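Local atomic coordinates of flagellar regulatory protein C (Vibrio cholerae, PDB entry 4QHS), a protein that probably hydrolyses ATP through a heptameric AAA+ domain to activate sigma-54-dependent transcription of flagellar genes. Residues 69-75 / 112-118; 19-24 / 190-194; 224-230 / 253-257. One frame throughout, in Å; residues are numbered along the deposited sequence.

Contact 1 (69-75 / 112-118)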
loop_
_atom_site.group_PDB
_atom_site.type_symbol
_atom_site.label_atom_id
_atom_site.label_comp_id
_atom_site.label_asym_id
_atom_site.label_seq_id
_atom_site.Cartn_x
_atom_site.Cartn_y
_atom_site.Cartn_z
ATOM N N PHE A 69 3.100 -12.549 -44.597
ATOM C CA PHE A 69 4.189 -12.493 -43.666
ATOM C C PHE A 69 3.919 -11.392 -42.689
ATOM O O PHE A 69 3.821 -10.262 -43.066
ATOM C CB PHE A 69 5.475 -12.193 -44.378
ATOM C CG PHE A 69 6.647 -12.213 -43.500
ATOM C CD1 PHE A 69 7.289 -13.377 -43.227
ATOM C CD2 PHE A 69 7.111 -11.077 -42.942
ATOM C CE1 PHE A 69 8.362 -13.394 -42.429
ATOM C CE2 PHE A 69 8.190 -11.104 -42.135
ATOM C CZ PHE A 69 8.813 -12.269 -41.876
ATOM N N ILE A 70 3.826 -11.735 -41.425
ATOM C CA ILE A 70 3.338 -10.828 -40.394
ATOM C C ILE A 70 4.358 -10.745 -39.260
ATOM O O ILE A 70 4.772 -11.763 -38.724
ATOM C CB ILE A 70 1.970 -11.296 -39.830
ATOM C CG1 ILE A 70 0.945 -11.510 -40.953
ATOM C CG2 ILE A 70 1.453 -10.327 -38.766
ATOM C CD1 ILE A 70 0.514 -10.239 -41.673
ATOM N N ALA A 71 4.752 -9.532 -38.894
ATOM C CA ALA A 71 5.795 -9.346 -37.892
ATOM C C ALA A 71 5.315 -8.455 -36.738
ATOM O O ALA A 71 4.757 -7.384 -36.968
ATOM C CB ALA A 71 7.055 -8.749 -38.547
ATOM N N ILE A 72 5.528 -8.901 -35.504
ATOM C CA ILE A 72 5.286 -8.057 -34.330
ATOM C C ILE A 72 6.522 -8.035 -33.419
ATOM O O ILE A 72 7.190 -9.051 -33.228
ATOM C CB ILE A 72 4.039 -8.525 -33.539
ATOM C CG1 ILE A 72 3.914 -7.756 -32.226
ATOM C CG2 ILE A 72 4.100 -10.018 -33.265
ATOM C CD1 ILE A 72 2.527 -7.830 -31.598
ATOM N N ASN A 73 6.848 -6.863 -32.883
ATOM C CA ASN A 73 7.959 -6.770 -31.951
ATOM C C ASN A 73 7.455 -6.700 -30.521
ATOM O O ASN A 73 7.054 -5.637 -30.028
ATOM C CB ASN A 73 8.845 -5.562 -32.248
ATOM C CG ASN A 73 10.167 -5.614 -31.487
ATOM O OD1 ASN A 73 10.231 -6.057 -30.335
ATOM N ND2 ASN A 73 11.231 -5.179 -32.139
ATOM N N CYS A 74 7.512 -7.850 -29.867
ATOM C CA CYS A 74 7.068 -8.020 -28.492
ATOM C C CYS A 74 7.720 -7.075 -27.485
ATOM O O CYS A 74 7.241 -6.945 -26.374
ATOM C CB CYS A 74 7.321 -9.470 -28.068
ATOM S SG CYS A 74 6.676 -10.685 -29.252
ATOM N N ALA A 75 8.810 -6.423 -27.866
ATOM C CA ALA A 75 9.492 -5.516 -26.971
ATOM C C ALA A 75 9.190 -4.071 -27.329
ATOM O O ALA A 75 9.865 -3.169 -26.850
ATOM C CB ALA A 75 11.015 -5.761 -27.014
ATOM N N THR A 112 2.977 -16.794 -42.424
ATOM C CA THR A 112 4.031 -16.862 -41.409
ATOM C C THR A 112 3.949 -15.702 -40.445
ATOM O O THR A 112 3.672 -14.561 -40.845
ATOM C CB THR A 112 5.439 -16.862 -42.055
ATOM O OG1 THR A 112 5.575 -18.017 -42.874
ATOM C CG2 THR A 112 6.521 -16.884 -41.004
ATOM N N ILE A 113 4.147 -15.957 -39.172
ATOM C CA ILE A 113 4.237 -14.890 -38.206
ATOM C C ILE A 113 5.609 -14.877 -37.572
ATOM O O ILE A 113 6.161 -15.896 -37.285
ATOM C CB ILE A 113 3.127 -14.951 -37.155
ATOM C CG1 ILE A 113 3.135 -13.696 -36.296
ATOM C CG2 ILE A 113 3.294 -16.104 -36.281
ATOM C CD1 ILE A 113 1.878 -13.453 -35.562
ATOM N N LEU A 114 6.157 -13.691 -37.412
ATOM C CA LEU A 114 7.410 -13.487 -36.753
ATOM C C LEU A 114 7.196 -12.845 -35.410
ATOM O O LEU A 114 6.683 -11.776 -35.318
ATOM C CB LEU A 114 8.318 -12.614 -37.588
ATOM C CG LEU A 114 9.506 -12.001 -36.871
ATOM C CD1 LEU A 114 10.374 -13.042 -36.285
ATOM C CD2 LEU A 114 10.270 -11.208 -37.821
ATOM N N LEU A 115 7.597 -13.527 -34.362
ATOM C CA LEU A 115 7.491 -12.980 -33.044
ATOM C C LEU A 115 8.844 -12.523 -32.579
ATOM O O LEU A 115 9.594 -13.278 -32.041
ATOM C CB LEU A 115 6.930 -14.002 -32.093
ATOM C CG LEU A 115 5.647 -14.653 -32.525
ATOM C CD1 LEU A 115 5.462 -15.821 -31.693
ATOM C CD2 LEU A 115 4.517 -13.730 -32.357
ATOM N N ASP A 116 9.134 -11.262 -32.815
ATOM C CA ASP A 116 10.414 -10.678 -32.563
ATOM C C ASP A 116 10.560 -10.388 -31.099
ATOM O O ASP A 116 9.673 -9.884 -30.488
ATOM C CB ASP A 116 10.519 -9.392 -33.338
ATOM C CG ASP A 116 11.780 -9.267 -34.087
ATOM O OD1 ASP A 116 12.793 -9.819 -33.680
ATOM O OD2 ASP A 116 11.772 -8.571 -35.092
ATOM N N GLU A 117 11.696 -10.744 -30.547
ATOM C CA GLU A 117 11.994 -10.487 -29.158
ATOM C C GLU A 117 10.976 -11.101 -28.202
ATOM O O GLU A 117 10.346 -10.427 -27.441
ATOM C CB GLU A 117 12.137 -8.993 -28.939
ATOM C CG GLU A 117 13.351 -8.390 -29.576
ATOM C CD GLU A 117 14.605 -9.099 -29.162
ATOM O OE1 GLU A 117 15.415 -9.451 -30.026
ATOM O OE2 GLU A 117 14.773 -9.334 -27.962
ATOM N N ILE A 118 10.848 -12.405 -28.252
ATOM C CA ILE A 118 9.821 -13.103 -27.559
ATOM C C ILE A 118 10.114 -13.267 -26.095
ATOM O O ILE A 118 9.242 -13.543 -25.333
ATOM C CB ILE A 118 9.621 -14.464 -28.164
ATOM C CG1 ILE A 118 8.239 -15.002 -27.846
ATOM C CG2 ILE A 118 10.624 -15.390 -27.658
ATOM C CD1 ILE A 118 7.824 -16.075 -28.731
#
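Ile70 O is approached by two donors from strand 112-116: Leu114 N gives it a hydrogen bond of 2.7 Å, and Ile113 CA adds a CH...O contact at 3.2 Å. The bond belongs to a parallel pairing whose short axes lie only 15° from alignment. Ile70 N donates to Thr112 O, Ile72 N to Leu114 O, and Asp116 N to Ile72 O at 3.0 Å. One residue beyond the strand, Cys74 N still reaches Asp116 O, also at 3.0 Å.

Phe69, Ala71, Asn73, Thr112, Leu114 and Asp116 share one face of the sheet. Phe69 has CG trans to its N (chi1 -176°), which sets the ring obliquely beside Thr112, Phe69 CD1 to Thr112 CB 4.1 Å. On the other face, Ile72 CG2 meets Leu115 CD2 at 3.8 Å.

At the C-terminal end, Asn73 and Glu117 run side by side in the same sense, their flat groups 40° apart. Asn73 OD1 is taken by Ala75 N at 2.9 Å, an Asx turn that fixes the amide's rotation, and Asn73 OD1 also lies 3.8 Å from Glu117 CB. Asp116 and Glu117 close the hydrophobic run Ile-Leu-Leu of a Walker B motif; Asn73 and Glu117 probably correspond to the glutamate-switch pair described in relatives such as PspF.

Thr156 OG1 bonds both Asp116 OD1 and Glu117 N, while Glu117 OE1 has a weak bond to Ser47. Strand 69-73 is the outermost strand within this chain on this side of the five-stranded sheet; 112-116 lies between it and 152-157, and helices 82-87 and 104-107 cover the face of Ile72 and Leu115.

Contact 2 (19-24 / 190-194)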
loop_
_atom_site.group_PDB
_atom_site.type_symbol
_atom_site.label_atom_id
_atom_site.label_comp_id
_atom_site.label_asym_id
_atom_site.label_seq_id
_atom_site.Cartn_x
_atom_site.Cartn_y
_atom_site.Cartn_z
ATOM N N VAL A 19 25.522 -11.602 -47.719
ATOM C CA VAL A 19 26.574 -12.052 -46.812
ATOM C C VAL A 19 27.777 -12.699 -47.480
ATOM O O VAL A 19 27.811 -12.912 -48.690
ATOM C CB VAL A 19 26.034 -13.077 -45.803
ATOM C CG1 VAL A 19 25.426 -12.383 -44.592
ATOM C CG2 VAL A 19 25.040 -14.008 -46.485
ATOM N N ALA A 20 28.763 -13.007 -46.648
ATOM C CA ALA A 20 29.902 -13.826 -47.022
ATOM C C ALA A 20 30.335 -14.582 -45.775
ATOM O O ALA A 20 29.506 -15.184 -45.084
ATOM C CB ALA A 20 31.030 -12.975 -47.572
ATOM N N ASP A 21 31.628 -14.557 -45.487
ATOM C CA ASP A 21 32.142 -15.066 -44.219
ATOM C C ASP A 21 31.828 -16.539 -43.940
ATOM O O ASP A 21 31.965 -16.994 -42.811
ATOM C CB ASP A 21 31.606 -14.214 -43.064
ATOM C CG ASP A 21 32.432 -14.360 -41.802
ATOM O OD1 ASP A 21 33.452 -13.645 -41.671
ATOM O OD2 ASP A 21 32.061 -15.195 -40.944
ATOM N N THR A 22 31.407 -17.286 -44.951
ATOM C CA THR A 22 31.186 -18.724 -44.804
ATOM C C THR A 22 30.239 -19.077 -43.638
ATOM O O THR A 22 29.212 -19.713 -43.850
ATOM C CB THR A 22 32.532 -19.480 -44.619
ATOM O OG1 THR A 22 32.940 -19.425 -43.250
ATOM C CG2 THR A 22 33.633 -18.880 -45.504
ATOM N N LYS A 23 30.589 -18.664 -42.420
ATOM C CA LYS A 23 29.738 -18.856 -41.239
ATOM C C LYS A 23 28.309 -18.326 -41.413
ATOM O O LYS A 23 27.338 -18.989 -41.034
ATOM C CB LYS A 23 30.381 -18.194 -40.020
ATOM C CG LYS A 23 31.673 -18.863 -39.550
ATOM C CD LYS A 23 31.450 -19.770 -38.338
ATOM C CE LYS A 23 32.766 -20.011 -37.594
ATOM N NZ LYS A 23 32.597 -20.852 -36.376
ATOM N N SER A 24 28.184 -17.130 -41.977
ATOM C CA SER A 24 26.878 -16.618 -42.383
ATOM C C SER A 24 26.257 -17.525 -43.437
ATOM O O SER A 24 25.083 -17.878 -43.360
ATOM C CB SER A 24 26.996 -15.198 -42.932
ATOM O OG SER A 24 27.705 -14.369 -42.039
ATOM N N GLU A 190 32.161 -11.003 -35.322
ATOM C CA GLU A 190 32.421 -12.418 -35.422
ATOM C C GLU A 190 32.187 -12.862 -36.839
ATOM O O GLU A 190 32.231 -14.031 -37.142
ATOM C CB GLU A 190 31.539 -13.190 -34.451
ATOM C CG GLU A 190 31.804 -12.827 -33.021
ATOM C CD GLU A 190 31.127 -13.732 -32.040
ATOM O OE1 GLU A 190 30.907 -14.897 -32.367
ATOM O OE2 GLU A 190 30.828 -13.285 -30.923
ATOM N N ARG A 191 31.944 -11.909 -37.715
ATOM C CA ARG A 191 31.809 -12.220 -39.113
ATOM C C ARG A 191 32.264 -11.059 -39.954
ATOM O O ARG A 191 31.554 -10.557 -40.783
ATOM C CB ARG A 191 30.384 -12.581 -39.432
ATOM C CG ARG A 191 29.368 -11.711 -38.796
ATOM C CD ARG A 191 28.037 -11.996 -39.374
ATOM N NE ARG A 191 27.012 -11.184 -38.771
ATOM C CZ ARG A 191 26.085 -10.541 -39.452
ATOM N NH1 ARG A 191 26.051 -10.614 -40.762
ATOM N NH2 ARG A 191 25.199 -9.814 -38.809
ATOM N N LYS A 192 33.485 -10.642 -39.720
ATOM C CA LYS A 192 34.010 -9.448 -40.311
ATOM C C LYS A 192 33.803 -9.391 -41.795
ATOM O O LYS A 192 33.711 -8.339 -42.348
ATOM C CB LYS A 192 35.487 -9.324 -39.975
ATOM C CG LYS A 192 35.791 -8.452 -38.771
ATOM C CD LYS A 192 37.152 -8.740 -38.180
ATOM C CE LYS A 192 37.407 -7.899 -36.961
ATOM N NZ LYS A 192 38.850 -7.623 -36.771
ATOM N N ASP A 193 33.727 -10.539 -42.434
ATOM C CA ASP A 193 33.677 -10.595 -43.880
ATOM C C ASP A 193 32.353 -10.186 -44.427
ATOM O O ASP A 193 32.150 -10.232 -45.612
ATOM C CB ASP A 193 33.993 -11.992 -44.389
ATOM C CG ASP A 193 35.469 -12.254 -44.513
ATOM O OD1 ASP A 193 36.245 -11.331 -44.762
ATOM O OD2 ASP A 193 35.863 -13.408 -44.365
ATOM N N ASP A 194 31.440 -9.805 -43.555
ATOM C CA ASP A 194 30.106 -9.438 -43.985
ATOM C C ASP A 194 29.980 -7.940 -44.078
ATOM O O ASP A 194 29.160 -7.423 -44.790
ATOM C CB ASP A 194 29.069 -9.984 -43.014
ATOM C CG ASP A 194 28.742 -11.421 -43.258
ATOM O OD1 ASP A 194 29.041 -11.925 -44.339
ATOM O OD2 ASP A 194 28.187 -12.065 -42.366
#
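Asp194 meets Ala20 and Ser24 with different oxygens of one carboxylate. OD1 takes the backbone N of Ala20 at 2.6 Å, a nearly straight bond (164° at the hydrogen) that arrives close to the line of the C-O bond. OD2 faces the hydroxyl of Ser24; the modelled OG to OD2 distance of 2.4 Å is too short to be trusted in detail, although the hydroxyl is placed as donor. Val19 flanks the same group, pointing the same way as Asp194, with Val19 CG1 3.6 Å from Asp194 OD2.

A second carboxylate works in the reverse direction. Asp21 OD1 accepts Asp193 N at 3.2 Å, on the anti side and well out of the carboxylate plane, a longer and less ideal bond than the one to Ala20. The rest of the Asp21 group lies across the beginning of the Arg191 side chain, Asp21 OD2 to Arg191 CB 3.5 Å, while the charged ends of the two stay apart. Asp21 OD1 also stands 3.6 Å from Asp193 OD2, a like-charge approach that probably costs some energy, with the Asp193 N bond to the same OD1 offsetting part of it.

The next shell positions the Asp194 carboxylate. Arg191 extends from CG to NE and brings NH1 to Asp194 OD2 at 3.0 Å, a salt bridge in the guanidinium plane but well out of the carboxylate's, on the anti side of the oxygen. Thus OD2 has a charged partner besides Ser24, and the carboxylate is fixed through both oxygens. Arg191 NE makes a weak bond to Pro186 O, and Asp194 N returns to Arg191 O, closing the turn.

Segment 19-24 leads into helix 23-35, the first helix of the ATPase core. Segment 190-194 follows strand 182-184 and runs straight into helix 195-208 of the lid, so the contact joins the N-terminal approach of the core to the start of the lid.

Contact 3 (224-230 / 253-257)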
loop_
_atom_site.group_PDB
_atom_site.type_symbol
_atom_site.label_atom_id
_atom_site.label_comp_id
_atom_site.label_asym_id
_atom_site.label_seq_id
_atom_site.Cartn_x
_atom_site.Cartn_y
_atom_site.Cartn_z
ATOM N N LYS A 224 39.144 0.799 -42.009
ATOM C CA LYS A 224 38.698 1.472 -40.813
ATOM C C LYS A 224 37.412 0.863 -40.354
ATOM O O LYS A 224 37.227 0.599 -39.202
ATOM C CB LYS A 224 38.471 2.920 -41.126
ATOM C CG LYS A 224 38.073 3.743 -39.977
ATOM C CD LYS A 224 38.848 4.995 -40.022
ATOM C CE LYS A 224 38.054 6.144 -39.567
ATOM N NZ LYS A 224 38.572 7.379 -40.141
ATOM N N LEU A 225 36.524 0.628 -41.291
ATOM C CA LEU A 225 35.276 -0.081 -40.988
ATOM C C LEU A 225 35.533 -1.529 -40.512
ATOM O O LEU A 225 34.866 -2.008 -39.593
ATOM C CB LEU A 225 34.346 -0.099 -42.215
ATOM C CG LEU A 225 33.288 0.982 -42.520
ATOM C CD1 LEU A 225 32.734 1.680 -41.268
ATOM C CD2 LEU A 225 33.748 1.993 -43.530
ATOM N N LEU A 226 36.480 -2.224 -41.119
ATOM C CA LEU A 226 36.706 -3.612 -40.787
ATOM C C LEU A 226 37.330 -3.816 -39.443
ATOM O O LEU A 226 37.169 -4.832 -38.857
ATOM C CB LEU A 226 37.577 -4.272 -41.821
ATOM C CG LEU A 226 36.932 -4.477 -43.172
ATOM C CD1 LEU A 226 37.876 -5.168 -44.065
ATOM C CD2 LEU A 226 35.713 -5.298 -43.029
ATOM N N ASN A 227 38.059 -2.841 -38.959
ATOM C CA ASN A 227 38.821 -3.024 -37.754
ATOM C C ASN A 227 38.147 -2.460 -36.532
ATOM O O ASN A 227 38.790 -2.188 -35.552
ATOM C CB ASN A 227 40.202 -2.379 -37.889
ATOM C CG ASN A 227 41.234 -3.301 -38.533
ATOM O OD1 ASN A 227 41.869 -4.100 -37.867
ATOM N ND2 ASN A 227 41.406 -3.169 -39.825
ATOM N N TYR A 228 36.852 -2.262 -36.588
ATOM C CA TYR A 228 36.160 -1.718 -35.461
ATOM C C TYR A 228 35.325 -2.835 -34.940
ATOM O O TYR A 228 34.721 -3.541 -35.711
ATOM C CB TYR A 228 35.293 -0.571 -35.919
ATOM C CG TYR A 228 34.433 0.025 -34.857
ATOM C CD1 TYR A 228 34.982 0.597 -33.757
ATOM C CD2 TYR A 228 33.072 0.028 -34.972
ATOM C CE1 TYR A 228 34.213 1.142 -32.796
ATOM C CE2 TYR A 228 32.294 0.577 -34.010
ATOM C CZ TYR A 228 32.868 1.134 -32.923
ATOM O OH TYR A 228 32.115 1.684 -31.960
ATOM N N PRO A 229 35.301 -3.018 -33.634
ATOM C CA PRO A 229 34.613 -4.164 -33.043
ATOM C C PRO A 229 33.092 -4.156 -33.124
ATOM O O PRO A 229 32.488 -5.145 -32.806
ATOM C CB PRO A 229 35.077 -4.138 -31.603
ATOM C CG PRO A 229 35.600 -2.863 -31.399
ATOM C CD PRO A 229 36.119 -2.332 -32.645
ATOM N N TRP A 230 32.493 -3.067 -33.562
ATOM C CA TRP A 230 31.048 -2.967 -33.732
ATOM C C TRP A 230 30.184 -3.375 -32.556
ATOM O O TRP A 230 29.348 -4.214 -32.670
ATOM C CB TRP A 230 30.600 -3.659 -34.993
ATOM C CG TRP A 230 31.195 -3.030 -36.131
ATOM C CD1 TRP A 230 32.191 -3.507 -36.877
ATOM C CD2 TRP A 230 30.881 -1.751 -36.651
ATOM N NE1 TRP A 230 32.520 -2.629 -37.837
ATOM C CE2 TRP A 230 31.727 -1.531 -37.725
ATOM C CE3 TRP A 230 29.962 -0.774 -36.311
ATOM C CZ2 TRP A 230 31.683 -0.393 -38.466
ATOM C CZ3 TRP A 230 29.923 0.344 -37.029
ATOM C CH2 TRP A 230 30.769 0.539 -38.106
ATOM N N ILE A 253 36.878 9.586 -44.939
ATOM C CA ILE A 253 37.030 9.465 -43.496
ATOM C C ILE A 253 35.641 9.679 -42.889
ATOM O O ILE A 253 34.883 10.558 -43.309
ATOM C CB ILE A 253 38.069 10.478 -42.907
ATOM C CG1 ILE A 253 37.502 11.907 -42.767
ATOM C CG2 ILE A 253 39.310 10.504 -43.758
ATOM C CD1 ILE A 253 36.708 12.226 -41.412
ATOM N N GLN A 254 35.312 8.859 -41.900
ATOM C CA GLN A 254 34.006 8.900 -41.289
ATOM C C GLN A 254 34.103 8.464 -39.808
ATOM O O GLN A 254 35.086 7.848 -39.399
ATOM C CB GLN A 254 33.048 8.031 -42.075
ATOM C CG GLN A 254 32.936 6.627 -41.535
ATOM C CD GLN A 254 34.201 5.841 -41.692
ATOM O OE1 GLN A 254 34.779 5.372 -40.707
ATOM N NE2 GLN A 254 34.633 5.661 -42.936
ATOM N N SER A 255 33.082 8.787 -39.014
ATOM C CA SER A 255 33.279 8.961 -37.584
ATOM C C SER A 255 32.811 7.818 -36.693
ATOM O O SER A 255 31.785 7.183 -36.947
ATOM C CB SER A 255 32.579 10.249 -37.136
ATOM O OG SER A 255 33.035 11.361 -37.885
ATOM N N GLU A 256 33.578 7.575 -35.632
ATOM C CA GLU A 256 33.091 6.759 -34.523
ATOM C C GLU A 256 33.762 6.952 -33.142
ATOM O O GLU A 256 34.151 5.960 -32.534
ATOM C CB GLU A 256 33.201 5.290 -34.918
ATOM C CG GLU A 256 34.441 4.968 -35.684
ATOM C CD GLU A 256 34.260 3.775 -36.586
ATOM O OE1 GLU A 256 35.148 2.898 -36.564
ATOM O OE2 GLU A 256 33.241 3.723 -37.318
ATOM N N HIS A 257 33.869 8.172 -32.602
ATOM C CA HIS A 257 33.441 9.445 -33.196
ATOM C C HIS A 257 34.505 10.495 -32.843
ATOM O O HIS A 257 34.777 10.719 -31.664
ATOM C CB HIS A 257 32.054 9.859 -32.677
ATOM C CG HIS A 257 31.467 11.052 -33.373
ATOM N ND1 HIS A 257 31.828 12.347 -33.068
ATOM C CD2 HIS A 257 30.526 11.144 -34.343
ATOM C CE1 HIS A 257 31.145 13.185 -33.829
ATOM N NE2 HIS A 257 30.347 12.480 -34.612
#
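In the AAA+ lid, the turn after helix 219-226 meets the chain that follows helix 233-247, through Glu256 on Tyr228 and Lys224 on Gln254. The sequence Tyr-Pro-Trp at this turn leads into the Gly-Asn-Val-Arg-Glu-Leu stretch at the head of helix 233-247, which in sigma-54 activators carries the sensor II arginine.

Glu256 slides past Tyr228 in the opposite direction and places its carboxylate over one face of the phenol ring, Glu256 OE1 3.4 Å from Tyr228 CG, with the two planes 38° apart. The acid reaches there because its CG occupies the position between backbone N and carbonyl carbon (chi1 39°) and the chain then extends. The opposite face of the tyrosine ring is covered by the backbone N of Trp230, displaced toward the rim. The Tyr228 hydroxyl is held elsewhere, by Glu236.

Beside them Lys224 and Gln254 run past each other in opposite senses. Lys224 CE makes the closest approach, 3.4 Å from Gln254 O, and NZ is near the same oxygen without a hydrogen bond. The amide's other end rests against Leu225, Gln254 NE2 to Leu225 CD2 3.8 Å, with Val240 and Ala244 of helix 233-247 also packed on Gln254.

Two polar atoms buried by the contact lack a partner in the model: Gln254 OE1 and Glu256 OE2. For the acid this may raise the pKa, while Lys224 NZ, 6.7 Å from Glu256 OE1 and not in contact, would act weakly the other way.

Trp230 stands nearly upright to that carboxylate (85° between planes), Trp230 CH2 4.1 Å from Glu256 OE2. Its indole is fixed at the other end by a hydrogen bond from Trp230 NE1 to Leu225 O, 3.0 Å long, with the acceptor close to the ring plane.

Contact 2 opens first along the chain and closes after contact 1; contact 3 follows, within the lid alone. Contact 1, in the parallel sheet, is thus nested inside the loop closed by contact 2, whose segments lie 166 residues apart, and the centre of contact 1 lies about 7 Å from the chain's centre. Centres of contacts 1 and 2 are about 25 Å apart, and those of 1 and 3 about 31 Å, without touch. Contacts 2 and 3 are nearer, about 17 Å between centres, and meet where Lys192 CE packs on Leu226 O at 3.6 Å. Helix 195-208 starts directly after contact 2 and touches Leu226 and Trp230, so it ties the core-lid junction to the lid's interior.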